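Local coordinates for protein putative dehydrogenase (Pseudomonas fluorescens, PDB 6UUG) that acts as a two-component flavin-dependent monooxygenase that oxidises methanesulfinate in bacterial sulfur assimilation and is built on the acyl-CoA dehydrogenase fold, at residues L70-G80 and W125-N136. Sequence-based numbering, arbitrary orientation. Where two conformers were deposited one is given.
Sequences LALSIPTRYGG and WQPWFEQTARQN
Y78 lies against W125, Q126, F129 and E130 of helix 122-135, joining the loop after helix 58-67 to the last helix of the helical N-terminal domain of the acyl-CoA dehydrogenase fold. With CG anti to its own carbonyl carbon (chi1 -51°), the phenol runs back along the helix toward its earlier turns. Its OH gives a 2.7 Å hydrogen bond to Q126 OE1, tilted 29° from the amide's carbonyl plane, while the extended Q126 chain brings CG beside Y78 CE1. The edge of W125 points at the phenol face in an offset edge-to-face pair, planes at 78°, with W125 CZ3 3.7 Å from Y78 CE2. A leucine at Y78 would probably leave Q126 OE1 without this donor and the W125 edge without an aromatic face to meet.

Deeper in, the branched side chain of I74 suits its place by touching two helix residues at once: CG1 makes a CH-pi contact over the F129 ring, 4.2 Å from its centroid, and CD1 reaches T132 CG2. On the opposite face of the F129 ring sits W125 CE3. Small residues permit close approach farther along, where A71 CB meets A133 CB at 4.0 Å and G79, with positive phi, passes without a side chain; a CB there would crowd that of A133. Water 2 donates to both Y78 O and E130 O, and Y78 O also receives a CA-H...O contact from E130 CA at 3.5 Å.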
ATOM      1  N   LEU A  70     -28.676  15.894  24.839  1.00 33.52           N
ATOM      2  CA  LEU A  70     -29.663  15.570  23.809  1.00 33.78           C
ATOM      3  C   LEU A  70     -30.283  16.815  23.189  1.00 31.73           C
ATOM      4  O   LEU A  70     -30.918  16.720  22.133  1.00 32.13           O
ATOM      5  CB  LEU A  70     -30.757  14.662  24.365  1.00 32.68           C
ATOM      6  CG  LEU A  70     -30.331  13.259  24.797  1.00 33.07           C
ATOM      7  CD1 LEU A  70     -31.549  12.447  25.226  1.00 35.07           C
ATOM      8  CD2 LEU A  70     -29.560  12.521  23.683  1.00 32.90           C
ATOM      9  N   ALA A  71     -30.092  17.983  23.798  1.00 36.73           N
ATOM     10  CA  ALA A  71     -30.557  19.245  23.241  1.00 32.09           C
ATOM     11  C   ALA A  71     -29.416  20.050  22.623  1.00 33.11           C
ATOM     12  O   ALA A  71     -29.577  21.244  22.360  1.00 35.15           O
ATOM     13  CB  ALA A  71     -31.268  20.071  24.323  1.00 34.10           C
ATOM     14  N   LEU A  72     -28.271  19.407  22.375  1.00 33.65           N
ATOM     15  CA  LEU A  72     -27.087  20.139  21.927  1.00 34.17           C
ATOM     16  C   LEU A  72     -27.341  20.874  20.615  1.00 28.05           C
ATOM     17  O   LEU A  72     -26.926  22.030  20.448  1.00 31.40           O
ATOM     18  CB  LEU A  72     -25.910  19.167  21.783  1.00 34.00           C
ATOM     19  CG  LEU A  72     -24.554  19.748  21.375  1.00 32.18           C
ATOM     20  CD1 LEU A  72     -24.140  20.822  22.374  1.00 31.55           C
ATOM     21  CD2 LEU A  72     -23.489  18.633  21.332  1.00 30.84           C
ATOM     22  N   SER A  73     -27.997  20.213  19.659  1.00 28.58           N
ATOM     23  CA  SER A  73     -28.215  20.780  18.332  1.00 29.84           C
ATOM     24  C   SER A  73     -29.443  21.683  18.250  1.00 32.81           C
ATOM     25  O   SER A  73     -29.624  22.354  17.229  1.00 33.48           O
ATOM     26  CB  SER A  73     -28.361  19.666  17.292  1.00 29.76           C
ATOM     27  OG  SER A  73     -29.517  18.905  17.551  1.00 33.62           O
ATOM     28  N   ILE A  74     -30.266  21.727  19.291  1.00 33.01           N
ATOM     29  CA  ILE A  74     -31.507  22.508  19.250  1.00 31.74           C
ATOM     30  C   ILE A  74     -31.189  23.958  19.610  1.00 32.75           C
ATOM     31  O   ILE A  74     -30.473  24.194  20.594  1.00 33.30           O
ATOM     32  CB  ILE A  74     -32.540  21.904  20.203  1.00 34.56           C
ATOM     33  CG1 ILE A  74     -32.944  20.507  19.706  1.00 34.80           C
ATOM     34  CG2 ILE A  74     -33.766  22.804  20.336  1.00 32.93           C
ATOM     35  CD1 ILE A  74     -33.647  19.654  20.761  1.00 36.73           C
ATOM     36  N   PRO A  75     -31.658  24.940  18.836  1.00 32.07           N
ATOM     37  CA  PRO A  75     -31.321  26.343  19.135  1.00 31.93           C
ATOM     38  C   PRO A  75     -31.828  26.759  20.511  1.00 33.18           C
ATOM     39  O   PRO A  75     -32.748  26.160  21.071  1.00 33.78           O
ATOM     40  CB  PRO A  75     -32.020  27.127  18.017  1.00 36.79           C
ATOM     41  CG  PRO A  75     -32.090  26.128  16.858  1.00 35.93           C
ATOM     42  CD  PRO A  75     -32.386  24.809  17.562  1.00 30.56           C
ATOM     43  N   THR A  76     -31.185  27.787  21.074  1.00 33.51           N
ATOM     44  CA  THR A  76     -31.538  28.204  22.429  1.00 35.84           C
ATOM     45  C   THR A  76     -32.953  28.762  22.487  1.00 36.00           C
ATOM     46  O   THR A  76     -33.604  28.686  23.535  1.00 41.18           O
ATOM     47  CB  THR A  76     -30.536  29.238  22.965  1.00 33.41           C
ATOM     48  OG1 THR A  76     -30.503  30.382  22.108  1.00 34.07           O
ATOM     49  CG2 THR A  76     -29.133  28.632  23.063  1.00 34.72           C
ATOM     50  N   ARG A  77     -33.458  29.304  21.377  1.00 33.62           N
ATOM     51  CA  ARG A  77     -34.816  29.842  21.393  1.00 39.45           C
ATOM     52  C   ARG A  77     -35.884  28.772  21.573  1.00 46.78           C
ATOM     53  O   ARG A  77     -37.043  29.119  21.819  1.00 44.66           O
ATOM     54  CB  ARG A  77     -35.096  30.625  20.121  1.00 45.91           C
ATOM     55  CG  ARG A  77     -35.044  29.815  18.867  1.00 48.05           C
ATOM     56  CD  ARG A  77     -35.438  30.685  17.696  1.00 49.32           C
ATOM     57  NE  ARG A  77     -36.844  31.055  17.783  1.00 50.55           N
ATOM     58  CZ  ARG A  77     -37.519  31.656  16.811  1.00 58.69           C
ATOM     59  NH1 ARG A  77     -36.911  31.962  15.673  1.00 63.09           N
ATOM     60  NH2 ARG A  77     -38.802  31.952  16.977  1.00 62.64           N
ATOM     61  N   TYR A  78     -35.538  27.492  21.449  1.00 39.84           N
ATOM     62  CA  TYR A  78     -36.477  26.416  21.738  1.00 34.80           C
ATOM     63  C   TYR A  78     -36.105  25.653  22.996  1.00 38.46           C
ATOM     64  O   TYR A  78     -36.698  24.607  23.278  1.00 41.99           O
ATOM     65  CB  TYR A  78     -36.580  25.466  20.539  1.00 39.47           C
ATOM     66  CG  TYR A  78     -36.849  26.185  19.239  1.00 39.42           C
ATOM     67  CD1 TYR A  78     -38.085  26.775  18.990  1.00 39.98           C
ATOM     68  CD2 TYR A  78     -35.855  26.312  18.271  1.00 34.40           C
ATOM     69  CE1 TYR A  78     -38.323  27.439  17.802  1.00 42.32           C
ATOM     70  CE2 TYR A  78     -36.087  26.970  17.090  1.00 38.98           C
ATOM     71  CZ  TYR A  78     -37.320  27.542  16.861  1.00 41.05           C
ATOM     72  OH  TYR A  78     -37.551  28.194  15.679  1.00 46.00           O
ATOM     73  N   GLY A  79     -35.132  26.141  23.754  1.00 34.92           N
ATOM     74  CA  GLY A  79     -34.723  25.496  24.980  1.00 32.18           C
ATOM     75  C   GLY A  79     -33.469  24.657  24.874  1.00 35.36           C
ATOM     76  O   GLY A  79     -33.071  24.049  25.873  1.00 36.72           O
ATOM     77  N   GLY A  80     -32.828  24.618  23.706  1.00 36.87           N
ATOM     78  CA  GLY A  80     -31.642  23.814  23.498  1.00 31.51           C
ATOM     79  C   GLY A  80     -30.366  24.583  23.783  1.00 36.88           C
ATOM     80  O   GLY A  80     -30.379  25.696  24.313  1.00 35.35           O
ATOM     81  N   TRP A 125     -41.808  21.021  13.492  1.00 38.34           N
ATOM     82  CA  TRP A 125     -40.534  20.757  14.153  1.00 39.05           C
ATOM     83  C   TRP A 125     -40.279  21.676  15.345  1.00 35.95           C
ATOM     84  O   TRP A 125     -39.586  21.271  16.284  1.00 36.29           O
ATOM     85  CB  TRP A 125     -39.377  20.818  13.145  1.00 38.06           C
ATOM     86  CG  TRP A 125     -39.149  22.126  12.418  1.00 35.77           C
ATOM     87  CD1 TRP A 125     -39.525  22.426  11.145  1.00 37.97           C
ATOM     88  CD2 TRP A 125     -38.433  23.271  12.902  1.00 37.38           C
ATOM     89  NE1 TRP A 125     -39.102  23.691  10.808  1.00 36.03           N
ATOM     90  CE2 TRP A 125     -38.438  24.233  11.873  1.00 38.41           C
ATOM     91  CE3 TRP A 125     -37.792  23.577  14.109  1.00 37.30           C
ATOM     92  CZ2 TRP A 125     -37.832  25.484  12.012  1.00 39.41           C
ATOM     93  CZ3 TRP A 125     -37.188  24.815  14.245  1.00 37.59           C
ATOM     94  CH2 TRP A 125     -37.210  25.754  13.201  1.00 38.59           C
ATOM     95  N   GLN A 126     -40.855  22.885  15.366  1.00 38.77           N
ATOM     96  CA  GLN A 126     -40.638  23.747  16.530  1.00 39.24           C
ATOM     97  C   GLN A 126     -41.206  23.135  17.805  1.00 40.61           C
ATOM     98  O   GLN A 126     -40.471  23.068  18.806  1.00 40.39           O
ATOM     99  CB  GLN A 126     -41.188  25.157  16.261  1.00 37.13           C
ATOM    100  CG  GLN A 126     -40.400  25.942  15.213  1.00 38.73           C
ATOM    101  CD  GLN A 126     -40.886  27.372  15.043  1.00 47.84           C
ATOM    102  OE1 GLN A 126     -40.102  28.278  14.752  1.00 49.65           O
ATOM    103  NE2 GLN A 126     -42.185  27.582  15.220  1.00 46.70           N
ATOM    104  N   PRO A 127     -42.452  22.640  17.846  1.00 38.69           N
ATOM    105  CA  PRO A 127     -42.895  21.914  19.051  1.00 41.63           C
ATOM    106  C   PRO A 127     -42.056  20.683  19.353  1.00 39.96           C
ATOM    107  O   PRO A 127     -41.786  20.391  20.524  1.00 38.94           O
ATOM    108  CB  PRO A 127     -44.347  21.535  18.723  1.00 44.85           C
ATOM    109  CG  PRO A 127     -44.770  22.488  17.677  1.00 44.35           C
ATOM    110  CD  PRO A 127     -43.545  22.775  16.864  1.00 41.77           C
ATOM    111  N   TRP A 128     -41.643  19.940  18.328  1.00 37.87           N
ATOM    112  CA  TRP A 128     -40.805  18.769  18.577  1.00 39.20           C
ATOM    113  C   TRP A 128     -39.485  19.164  19.231  1.00 35.30           C
ATOM    114  O   TRP A 128     -39.012  18.471  20.141  1.00 37.07           O
ATOM    115  CB  TRP A 128     -40.565  18.005  17.275  1.00 39.02           C
ATOM    116  CG  TRP A 128     -41.726  17.130  16.891  1.00 42.15           C
ATOM    117  CD1 TRP A 128     -42.591  16.493  17.741  1.00 43.46           C
ATOM    118  CD2 TRP A 128     -42.146  16.795  15.564  1.00 38.89           C
ATOM    119  NE1 TRP A 128     -43.521  15.779  17.018  1.00 41.34           N
ATOM    120  CE2 TRP A 128     -43.272  15.956  15.681  1.00 39.67           C
ATOM    121  CE3 TRP A 128     -41.681  17.129  14.286  1.00 38.32           C
ATOM    122  CZ2 TRP A 128     -43.942  15.450  14.570  1.00 38.23           C
ATOM    123  CZ3 TRP A 128     -42.341  16.626  13.187  1.00 40.39           C
ATOM    124  CH2 TRP A 128     -43.461  15.791  13.333  1.00 40.43           C
ATOM    125  N   PHE A 129     -38.880  20.267  18.776  1.00 37.45           N
ATOM    126  CA  PHE A 129     -37.646  20.763  19.392  1.00 36.75           C
ATOM    127  C   PHE A 129     -37.883  21.188  20.838  1.00 35.52           C
ATOM    128  O   PHE A 129     -37.100  20.858  21.735  1.00 35.74           O
ATOM    129  CB  PHE A 129     -37.086  21.943  18.594  1.00 38.39           C
ATOM    130  CG  PHE A 129     -36.230  21.553  17.414  1.00 35.52           C
ATOM    131  CD1 PHE A 129     -36.291  20.278  16.882  1.00 34.15           C
ATOM    132  CD2 PHE A 129     -35.356  22.473  16.849  1.00 35.20           C
ATOM    133  CE1 PHE A 129     -35.487  19.922  15.787  1.00 34.43           C
ATOM    134  CE2 PHE A 129     -34.552  22.138  15.764  1.00 36.92           C
ATOM    135  CZ  PHE A 129     -34.615  20.850  15.234  1.00 34.46           C
ATOM    136  N   GLU A 130     -38.951  21.949  21.076  1.00 37.74           N
ATOM    137  CA  GLU A 130     -39.247  22.398  22.433  1.00 38.77           C
ATOM    138  C   GLU A 130     -39.469  21.220  23.376  1.00 36.69           C
ATOM    139  O   GLU A 130     -38.928  21.197  24.488  1.00 41.52           O
ATOM    140  CB  GLU A 130     -40.463  23.326  22.416  1.00 39.04           C
ATOM    141  CG  GLU A 130     -40.247  24.583  21.602  1.00 42.43           C
ATOM    142  CD  GLU A 130     -41.515  25.414  21.455  1.00 52.37           C
ATOM    143  OE1 GLU A 130     -42.619  24.838  21.571  1.00 54.01           O
ATOM    144  OE2 GLU A 130     -41.405  26.639  21.227  1.00 49.82           O
ATOM    145  N   GLN A 131     -40.252  20.225  22.953  1.00 36.15           N
ATOM    146  CA  GLN A 131     -40.510  19.093  23.845  1.00 37.30           C
ATOM    147  C   GLN A 131     -39.260  18.251  24.063  1.00 38.40           C
ATOM    148  O   GLN A 131     -39.042  17.725  25.162  1.00 39.06           O
ATOM    149  CB  GLN A 131     -41.641  18.232  23.296  1.00 43.38           C
ATOM    150  CG  GLN A 131     -42.971  18.956  23.189  1.00 44.77           C
ATOM    151  CD  GLN A 131     -44.030  18.095  22.534  1.00 55.11           C
ATOM    152  OE1 GLN A 131     -44.869  17.499  23.211  1.00 61.14           O
ATOM    153  NE2 GLN A 131     -43.986  18.009  21.206  1.00 51.71           N
ATOM    154  N   THR A 132     -38.431  18.100  23.026  1.00 40.44           N
ATOM    155  CA  THR A 132     -37.202  17.329  23.174  1.00 34.64           C
ATOM    156  C   THR A 132     -36.262  17.977  24.181  1.00 37.17           C
ATOM    157  O   THR A 132     -35.651  17.287  25.006  1.00 40.91           O
ATOM    158  CB  THR A 132     -36.517  17.187  21.806  1.00 36.78           C
ATOM    159  OG1 THR A 132     -37.365  16.435  20.929  1.00 35.00           O
ATOM    160  CG2 THR A 132     -35.176  16.488  21.937  1.00 35.11           C
ATOM    161  N   ALA A 133     -36.135  19.304  24.126  1.00 34.78           N
ATOM    162  CA  ALA A 133     -35.248  20.009  25.047  1.00 38.06           C
ATOM    163  C   ALA A 133     -35.797  19.995  26.468  1.00 43.53           C
ATOM    164  O   ALA A 133     -35.038  19.850  27.434  1.00 44.80           O
ATOM    165  CB  ALA A 133     -35.048  21.447  24.568  1.00 38.36           C
ATOM    166  N   ARG A 134     -37.115  20.126  26.614  1.00 41.51           N
ATOM    167  CA  ARG A 134     -37.706  20.181  27.946  0.52 45.68           C
ATOM    168  C   ARG A 134     -37.697  18.810  28.618  1.00 43.81           C
ATOM    169  O   ARG A 134     -37.447  18.705  29.825  1.00 48.89           O
ATOM    170  CB  ARG A 134     -39.129  20.737  27.855  0.52 46.15           C
ATOM    171  CG  ARG A 134     -39.941  20.668  29.141  0.52 47.73           C
ATOM    172  CD  ARG A 134     -41.298  21.337  28.938  0.52 48.90           C
ATOM    173  NE  ARG A 134     -41.898  20.952  27.663  0.52 49.16           N
ATOM    174  CZ  ARG A 134     -42.867  20.054  27.530  0.52 52.08           C
ATOM    175  NH1 ARG A 134     -43.370  19.451  28.600  0.52 57.98           N
ATOM    176  NH2 ARG A 134     -43.341  19.766  26.329  0.52 49.35           N
ATOM    177  N   GLN A 135     -37.947  17.746  27.855  1.00 44.39           N
ATOM    178  CA  GLN A 135     -38.111  16.412  28.425  1.00 43.72           C
ATOM    179  C   GLN A 135     -36.976  15.440  28.096  1.00 45.15           C
ATOM    180  O   GLN A 135     -37.078  14.262  28.442  1.00 44.42           O
ATOM    181  CB  GLN A 135     -39.443  15.820  27.964  1.00 45.95           C
ATOM    182  CG  GLN A 135     -40.612  16.765  28.130  1.00 47.86           C
ATOM    183  CD  GLN A 135     -41.896  16.203  27.572  1.00 50.51           C
ATOM    184  OE1 GLN A 135     -42.698  16.928  26.979  1.00 61.54           O
ATOM    185  NE2 GLN A 135     -42.104  14.902  27.757  1.00 55.82           N
ATOM    186  N   ASN A 136     -35.902  15.902  27.453  1.00 43.32           N
ATOM    187  CA  ASN A 136     -34.766  15.054  27.064  1.00 42.78           C
ATOM    188  C   ASN A 136     -35.220  13.776  26.351  1.00 39.01           C
ATOM    189  O   ASN A 136     -34.791  12.671  26.683  1.00 40.35           O
ATOM    190  CB  ASN A 136     -33.880  14.712  28.263  1.00 42.04           C
ATOM    191  CG  ASN A 136     -33.125  15.911  28.785  1.00 46.64           C
ATOM    192  OD1 ASN A 136     -32.219  16.427  28.130  1.00 50.63           O
ATOM    193  ND2 ASN A 136     -33.486  16.358  29.976  1.00 49.37           N
TER
HETATM  194  O   HOH W   1     -30.006  15.466  27.367  1.00 38.06           O
HETATM  195  O   HOH W   2     -38.149  23.716  25.851  1.00 46.52           O